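Phosphodiesterase (Trypanosoma brucei brucei, PDB 5H2R) belongs to the phosphodiesterases of the HD clan, all-helical proteins that hold metal ions in a pocket among their helices, here zinc and magnesium. Local coordinates at residues R83-H88 and T261-R266; N245-F250 and D322-N327. All blocks are in the same frame, centred on the assembly; numbering follows the deposited sequence.

Contact 1 (R83-H88 and T261-R266); sequences RNVPYH and TEEFYR. With LLN ((4~{a}~{S},8~{a}~{R})-2-cycloheptyl-4-[4-(2-hydroxyethyloxy)-3-[2-(2-oxidanylideneimidazolidin-1-yl)ethoxy]phenyl]-4~{a},5,8,8~{a}-tetrahydrophthalazin-1-one), chain E.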
# COMPACT_ATOMS: atom_id res chain seq x y z
N ARG A 83 4.95 -9.32 -9.03
CA ARG A 83 5.94 -10.39 -9.11
C ARG A 83 5.91 -11.39 -7.94
O ARG A 83 5.36 -11.10 -6.88
CB ARG A 83 7.33 -9.75 -9.26
CG ARG A 83 7.42 -8.99 -10.59
CD ARG A 83 8.78 -8.45 -10.86
NE ARG A 83 8.87 -7.89 -12.20
CZ ARG A 83 9.39 -8.51 -13.26
NH1 ARG A 83 9.93 -9.72 -13.13
NH2 ARG A 83 9.42 -7.91 -14.43
N ASN A 84 6.50 -12.58 -8.15
CA ASN A 84 6.58 -13.63 -7.15
C ASN A 84 7.78 -13.36 -6.22
O ASN A 84 8.85 -13.95 -6.37
CB ASN A 84 6.61 -15.03 -7.84
CG ASN A 84 6.66 -16.21 -6.89
OD1 ASN A 84 7.22 -17.27 -7.21
ND2 ASN A 84 6.11 -16.06 -5.69
N VAL A 85 7.62 -12.38 -5.32
CA VAL A 85 8.60 -11.97 -4.32
C VAL A 85 7.99 -12.21 -2.92
O VAL A 85 6.77 -12.34 -2.85
CB VAL A 85 9.15 -10.53 -4.52
CG1 VAL A 85 9.92 -10.41 -5.84
CG2 VAL A 85 8.04 -9.50 -4.45
N PRO A 86 8.76 -12.34 -1.82
CA PRO A 86 8.14 -12.70 -0.53
C PRO A 86 7.19 -11.66 0.08
O PRO A 86 6.17 -12.06 0.67
CB PRO A 86 9.33 -12.99 0.39
CG PRO A 86 10.51 -13.18 -0.52
CD PRO A 86 10.23 -12.31 -1.70
N TYR A 87 7.48 -10.36 -0.10
CA TYR A 87 6.67 -9.28 0.49
C TYR A 87 5.94 -8.38 -0.52
O TYR A 87 4.73 -8.27 -0.43
CB TYR A 87 7.53 -8.42 1.44
CG TYR A 87 6.70 -7.38 2.17
CD1 TYR A 87 5.98 -7.72 3.31
CD2 TYR A 87 6.52 -6.11 1.63
CE1 TYR A 87 5.18 -6.78 3.97
CE2 TYR A 87 5.71 -5.17 2.26
CZ TYR A 87 5.04 -5.50 3.43
OH TYR A 87 4.24 -4.57 4.03
N HIS A 88 6.68 -7.70 -1.43
CA HIS A 88 6.06 -6.79 -2.40
C HIS A 88 5.38 -7.52 -3.60
O HIS A 88 5.66 -7.25 -4.78
CB HIS A 88 7.09 -5.76 -2.86
CG HIS A 88 7.41 -4.74 -1.83
ND1 HIS A 88 8.61 -4.74 -1.16
CD2 HIS A 88 6.67 -3.70 -1.38
CE1 HIS A 88 8.57 -3.71 -0.34
NE2 HIS A 88 7.42 -3.05 -0.44
N THR A 261 11.18 -9.97 6.03
CA THR A 261 12.50 -10.47 6.45
C THR A 261 13.14 -11.24 5.31
O THR A 261 14.29 -10.94 4.97
CB THR A 261 12.36 -11.28 7.76
OG1 THR A 261 12.00 -10.37 8.79
CG2 THR A 261 13.65 -12.01 8.17
N GLU A 262 12.40 -12.20 4.72
CA GLU A 262 12.86 -13.05 3.62
C GLU A 262 13.18 -12.23 2.37
O GLU A 262 14.20 -12.47 1.74
CB GLU A 262 11.86 -14.18 3.32
CG GLU A 262 12.33 -15.23 2.33
CD GLU A 262 13.72 -15.83 2.49
OE1 GLU A 262 14.31 -16.16 1.44
OE2 GLU A 262 14.24 -15.93 3.62
N GLU A 263 12.33 -11.24 2.05
CA GLU A 263 12.59 -10.38 0.90
C GLU A 263 13.87 -9.57 1.12
O GLU A 263 14.72 -9.53 0.22
CB GLU A 263 11.41 -9.43 0.68
CG GLU A 263 11.58 -8.72 -0.64
CD GLU A 263 10.35 -7.94 -1.00
OE1 GLU A 263 9.35 -8.58 -1.39
OE2 GLU A 263 10.41 -6.70 -0.96
N PHE A 264 14.01 -8.96 2.29
CA PHE A 264 15.17 -8.13 2.65
C PHE A 264 16.46 -8.95 2.59
O PHE A 264 17.46 -8.48 2.05
CB PHE A 264 14.99 -7.50 4.04
CG PHE A 264 14.17 -6.22 4.09
CD1 PHE A 264 13.32 -5.87 3.04
CD2 PHE A 264 14.22 -5.39 5.20
CE1 PHE A 264 12.56 -4.70 3.10
CE2 PHE A 264 13.45 -4.22 5.26
CZ PHE A 264 12.63 -3.88 4.20
N TYR A 265 16.40 -10.19 3.11
CA TYR A 265 17.54 -11.13 3.14
C TYR A 265 17.97 -11.51 1.72
O TYR A 265 19.17 -11.55 1.46
CB TYR A 265 17.22 -12.36 4.02
CG TYR A 265 17.31 -12.11 5.51
CD1 TYR A 265 17.84 -10.92 6.01
CD2 TYR A 265 16.93 -13.09 6.43
CE1 TYR A 265 17.95 -10.69 7.38
CE2 TYR A 265 17.06 -12.88 7.81
CZ TYR A 265 17.58 -11.68 8.28
OH TYR A 265 17.69 -11.44 9.63
N ARG A 266 17.01 -11.70 0.79
CA ARG A 266 17.30 -11.97 -0.62
C ARG A 266 18.01 -10.78 -1.26
O ARG A 266 18.87 -10.97 -2.12
CB ARG A 266 16.04 -12.33 -1.42
CG ARG A 266 15.46 -13.71 -1.06
CD ARG A 266 14.32 -14.11 -1.96
NE ARG A 266 13.54 -15.20 -1.36
CZ ARG A 266 12.61 -15.91 -1.99
NH1 ARG A 266 12.33 -15.68 -3.27
NH2 ARG A 266 11.95 -16.86 -1.34
C1 LLN E . 6.23 -6.01 8.62
C2 LLN E . 7.83 -4.34 7.86
C3 LLN E . 7.06 -3.98 6.77
O1 LLN E . 7.46 -5.28 8.80
O2 LLN E . 9.84 -4.21 9.10
O3 LLN E . 11.45 -7.24 11.30
C11 LLN E . 13.85 -7.06 8.74
C12 LLN E . 12.24 -6.93 10.41
C13 LLN E . 9.24 -1.36 5.13
C14 LLN E . 11.93 0.99 5.28
C15 LLN E . 11.32 2.01 6.32
C16 LLN E . 12.23 2.77 7.29
C17 LLN E . 12.79 1.95 8.44
C18 LLN E . 13.79 0.85 8.10
C19 LLN E . 13.30 -0.26 7.18
C20 LLN E . 13.15 0.12 5.71
C21 LLN E . 10.46 0.45 3.36
C22 LLN E . 9.37 -0.46 2.84
C23 LLN E . 8.61 0.15 1.65
C24 LLN E . 7.61 1.18 2.10
C25 LLN E . 7.05 1.16 3.29
C26 LLN E . 7.53 0.31 4.44
C27 LLN E . 8.39 -0.88 3.97
O4 LLN E . 10.91 1.38 2.71
N3 LLN E . 10.89 0.17 4.62
N2 LLN E . 10.39 -0.85 5.41
C5 LLN E . 8.76 -2.41 6.07
C4 LLN E . 7.52 -3.02 5.88
C6 LLN E . 9.54 -2.77 7.16
C7 LLN E . 9.07 -3.70 8.08
C LLN E . 5.63 -6.38 9.95
O LLN E . 5.29 -5.23 10.71
C8 LLN E . 11.11 -3.61 9.37
C9 LLN E . 11.79 -4.43 10.46
N LLN E . 12.44 -5.65 9.95
N1 LLN E . 13.04 -7.76 9.73
C10 LLN E . 13.25 -5.66 8.73
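Pro86 presses its ring against a turn of helix 250-274, touching Glu262, Glu263 and Arg266, while the backbone that follows it is gripped by the carboxylate of Glu263. At the start of 261-266, Thr261 faces the ligand instead, its OG1 accepting a weak hydrogen bond from LLN N1 and giving its own bond to Ala257 O one turn back. Glu262 offers hydrocarbon to the proline, with its CG 4.0 Å from Pro86 CG; its carboxylate bends off to Arg284 and to Arg266. Glu263 carries the polar part of the contact. Its CG stands anti to the backbone N (chi1 -170°) and the chain runs on extended, which takes the acid across to the loop. There Glu263 OE1 accepts two backbone bonds, from Tyr87 N at 2.9 Å, above the carboxylate plane, and from His88 N at 2.8 Å, on the syn side. Glu263 OE2 uses its syn lone pair for His88 ND1 at 2.7 Å, near the imidazole plane, although ring and carboxylate planes stand 35° apart. Three donors thus hold the carboxylate at both oxygens, and the acid helps to set the rotation of the His88 imidazole, which also stacks on His132 and lies about 4 Å from the zinc and magnesium ions. Phe264 turns its ring to the ligand, with CD2 3.7 Å from LLN C10. Arg266 closes the walk: Pro86 CG sits 3.7 Å over the centre of its guanidinium, which Glu262 holds edge-on through a salt bridge from Arg266 NE to Glu262 OE1. Proline suits this place, a compact hydrocarbon ring with no N-H to satisfy. The loop between helices 68-80 and 90-105 is thereby fastened to helix 250-274, alongside the metal and ligand pocket.

Contact 2 (N245-F250 and D322-N327); sequences NVTKPF and DRTKSN. With LLN ((4~{a}~{S},8~{a}~{R})-2-cycloheptyl-4-[4-(2-hydroxyethyloxy)-3-[2-(2-oxidanylideneimidazolidin-1-yl)ethoxy]phenyl]-4~{a},5,8,8~{a}-tetrahydrophthalazin-1-one), chain E.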
# COMPACT_ATOMS: atom_id res chain seq x y z
N ASN A 245 1.21 -3.03 8.79
CA ASN A 245 1.37 -4.42 9.27
C ASN A 245 1.60 -4.48 10.79
O ASN A 245 1.26 -5.49 11.40
CB ASN A 245 2.52 -5.15 8.58
CG ASN A 245 2.49 -5.27 7.07
OD1 ASN A 245 3.54 -5.42 6.46
ND2 ASN A 245 1.31 -5.35 6.44
N VAL A 246 2.16 -3.41 11.39
CA VAL A 246 2.40 -3.34 12.84
C VAL A 246 1.10 -3.19 13.63
O VAL A 246 1.08 -3.57 14.80
CB VAL A 246 3.44 -2.24 13.24
CG1 VAL A 246 4.81 -2.54 12.64
CG2 VAL A 246 2.97 -0.85 12.86
N THR A 247 0.03 -2.61 13.00
CA THR A 247 -1.29 -2.35 13.61
C THR A 247 -2.26 -3.55 13.61
O THR A 247 -3.39 -3.41 14.09
CB THR A 247 -2.00 -1.17 12.90
OG1 THR A 247 -2.59 -1.63 11.67
CG2 THR A 247 -1.12 0.03 12.69
N LYS A 248 -1.87 -4.69 13.01
CA LYS A 248 -2.76 -5.85 12.90
C LYS A 248 -2.66 -6.83 14.08
O LYS A 248 -1.72 -6.68 14.87
CB LYS A 248 -2.47 -6.61 11.57
CG LYS A 248 -2.57 -5.73 10.32
CD LYS A 248 -3.86 -4.89 10.30
CE LYS A 248 -3.97 -4.12 9.03
NZ LYS A 248 -4.18 -5.04 7.88
N PRO A 249 -3.55 -7.86 14.20
CA PRO A 249 -3.39 -8.87 15.28
C PRO A 249 -2.01 -9.54 15.17
O PRO A 249 -1.53 -9.74 14.04
CB PRO A 249 -4.51 -9.88 14.99
CG PRO A 249 -5.54 -9.10 14.23
CD PRO A 249 -4.73 -8.19 13.36
N PHE A 250 -1.37 -9.88 16.32
CA PHE A 250 -0.02 -10.45 16.37
C PHE A 250 0.23 -11.55 15.37
O PHE A 250 1.26 -11.50 14.73
CB PHE A 250 0.43 -10.90 17.77
CG PHE A 250 1.93 -11.14 17.82
CD1 PHE A 250 2.81 -10.08 18.00
CD2 PHE A 250 2.45 -12.42 17.64
CE1 PHE A 250 4.19 -10.30 18.03
CE2 PHE A 250 3.83 -12.63 17.65
CZ PHE A 250 4.69 -11.58 17.85
N ASP A 322 -2.96 1.72 19.67
CA ASP A 322 -3.17 0.65 20.64
C ASP A 322 -2.55 -0.67 20.20
O ASP A 322 -1.76 -1.24 20.94
CB ASP A 322 -4.68 0.41 20.91
CG ASP A 322 -5.47 1.51 21.61
OD1 ASP A 322 -4.91 2.61 21.82
OD2 ASP A 322 -6.67 1.29 21.88
N ARG A 323 -2.90 -1.14 18.98
CA ARG A 323 -2.42 -2.42 18.46
C ARG A 323 -0.92 -2.52 18.24
O ARG A 323 -0.35 -3.58 18.48
CB ARG A 323 -3.16 -2.81 17.19
CG ARG A 323 -3.69 -4.22 17.27
CD ARG A 323 -5.12 -4.25 17.78
NE ARG A 323 -5.91 -5.17 16.97
CZ ARG A 323 -6.48 -4.85 15.81
NH1 ARG A 323 -6.37 -3.62 15.33
NH2 ARG A 323 -7.15 -5.75 15.13
N THR A 324 -0.29 -1.42 17.81
CA THR A 324 1.16 -1.29 17.58
C THR A 324 1.90 -1.53 18.92
O THR A 324 2.88 -2.27 18.96
CB THR A 324 1.47 0.08 16.91
OG1 THR A 324 0.79 0.13 15.66
CG2 THR A 324 2.95 0.31 16.68
N LYS A 325 1.40 -0.91 20.01
CA LYS A 325 1.92 -1.02 21.38
C LYS A 325 1.79 -2.45 21.91
O LYS A 325 2.72 -2.98 22.52
CB LYS A 325 1.17 -0.05 22.32
CG LYS A 325 1.97 1.18 22.72
CD LYS A 325 1.77 2.37 21.77
CE LYS A 325 2.03 3.71 22.43
NZ LYS A 325 0.94 4.12 23.36
N SER A 326 0.63 -3.09 21.65
CA SER A 326 0.35 -4.46 22.08
C SER A 326 1.29 -5.44 21.36
O SER A 326 1.74 -6.42 21.96
CB SER A 326 -1.09 -4.84 21.77
OG SER A 326 -1.29 -6.21 22.04
N ASN A 327 1.56 -5.17 20.06
CA ASN A 327 2.46 -6.00 19.29
C ASN A 327 3.91 -5.78 19.75
O ASN A 327 4.65 -6.75 19.84
CB ASN A 327 2.28 -5.75 17.79
CG ASN A 327 1.07 -6.44 17.19
OD1 ASN A 327 0.49 -7.38 17.74
ND2 ASN A 327 0.69 -6.00 16.01
C1 LLN E . 6.23 -6.01 8.62
C2 LLN E . 7.83 -4.34 7.86
C3 LLN E . 7.06 -3.98 6.77
O1 LLN E . 7.46 -5.28 8.80
O2 LLN E . 9.84 -4.21 9.10
O3 LLN E . 11.45 -7.24 11.30
C11 LLN E . 13.85 -7.06 8.74
C12 LLN E . 12.24 -6.93 10.41
C13 LLN E . 9.24 -1.36 5.13
C14 LLN E . 11.93 0.99 5.28
C15 LLN E . 11.32 2.01 6.32
C16 LLN E . 12.23 2.77 7.29
C17 LLN E . 12.79 1.95 8.44
C18 LLN E . 13.79 0.85 8.10
C19 LLN E . 13.30 -0.26 7.18
C20 LLN E . 13.15 0.12 5.71
C21 LLN E . 10.46 0.45 3.36
C22 LLN E . 9.37 -0.46 2.84
C23 LLN E . 8.61 0.15 1.65
C24 LLN E . 7.61 1.18 2.10
C25 LLN E . 7.05 1.16 3.29
C26 LLN E . 7.53 0.31 4.44
C27 LLN E . 8.39 -0.88 3.97
O4 LLN E . 10.91 1.38 2.71
N3 LLN E . 10.89 0.17 4.62
N2 LLN E . 10.39 -0.85 5.41
C5 LLN E . 8.76 -2.41 6.07
C4 LLN E . 7.52 -3.02 5.88
C6 LLN E . 9.54 -2.77 7.16
C7 LLN E . 9.07 -3.70 8.08
C LLN E . 5.63 -6.38 9.95
O LLN E . 5.29 -5.23 10.71
C8 LLN E . 11.11 -3.61 9.37
C9 LLN E . 11.79 -4.43 10.46
N LLN E . 12.44 -5.65 9.95
N1 LLN E . 13.04 -7.76 9.73
C10 LLN E . 13.25 -5.66 8.73
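Asn327 reaches from helix 318-334 into the bend of the 245-250 loop and binds two of its carbonyls with one amide nitrogen. Asn327 ND2 lies 2.7 Å from Val246 O, approaching from above that carbonyl plane, and 2.8 Å from Lys248 O, nearly in line with the C=O bond. Asn327 CG is set anti to its carbonyl carbon (chi1 -78°), which leads the amide into the loop, and both N-H groups are spent on these bonds. Asparagine suits the spot: a short, neutral side chain with two hydrogens to give. The packing nearby is close. Val246 O meets Thr324 CA in a CA-H...O contact of 3.6 Å, the methyls Val246 CG2 and Thr247 CG2 both approach Thr324 OG1 from the loop side, Thr247 CG2 to 3.5 Å, and Arg323 CB passes Thr247 O at 3.2 Å. Thr324 OG1 bonds back to Thr320 O of its own helix, and Thr247 OG1 likewise to Ser244 O, so each hydroxyl has a backbone partner on its own side of the contact; helix 290-312 covers this buried side. Val246 CG1 lies 3.3 Å from LLN O, so the loop held by Asn327 also borders the ligand.

Toward solvent the fit is looser. Arg323, its chain bent, lays one guanidinium face over Pro249 N; Arg323 NH2 only brushes Pro249 CG at 3.8 Å, and the guanidinium charge is paired with Asp30. Phe250, partly exposed, turns its ring edge to Asn327 OD1, with planes 68° apart, and also meets Trp331. Pro249 stands at the N-cap of helix 250-274. With no salt bridge between the two segments, the loop is held by a neutral amide recognising backbone carbonyls, a link that depends on the loop's conformation and probably little on nearby protonation.

Overall arrangement
From the N terminus, the chain first meets contact 1 at residues 83-88, between helices 68-80 and 90-105. It then winds through a mostly helical stretch to residues 245-250, which open contact 2, and only afterwards, along helix 250-274, reaches 261-266 and closes contact 1. Residues 322-327, on helix 318-334, close contact 2. The chain loops closed by contacts 1 and 2 therefore cross, their segments alternating, with centres about 22 Å apart. The contacts touch where Tyr87 OH and Asn245 OD1, 2.7 Å apart, form a probable hydrogen bond, and both border LLN. Together they tie helix 250-274, within and at its start, to the loop before helix 90-105 and to the C-terminal helix.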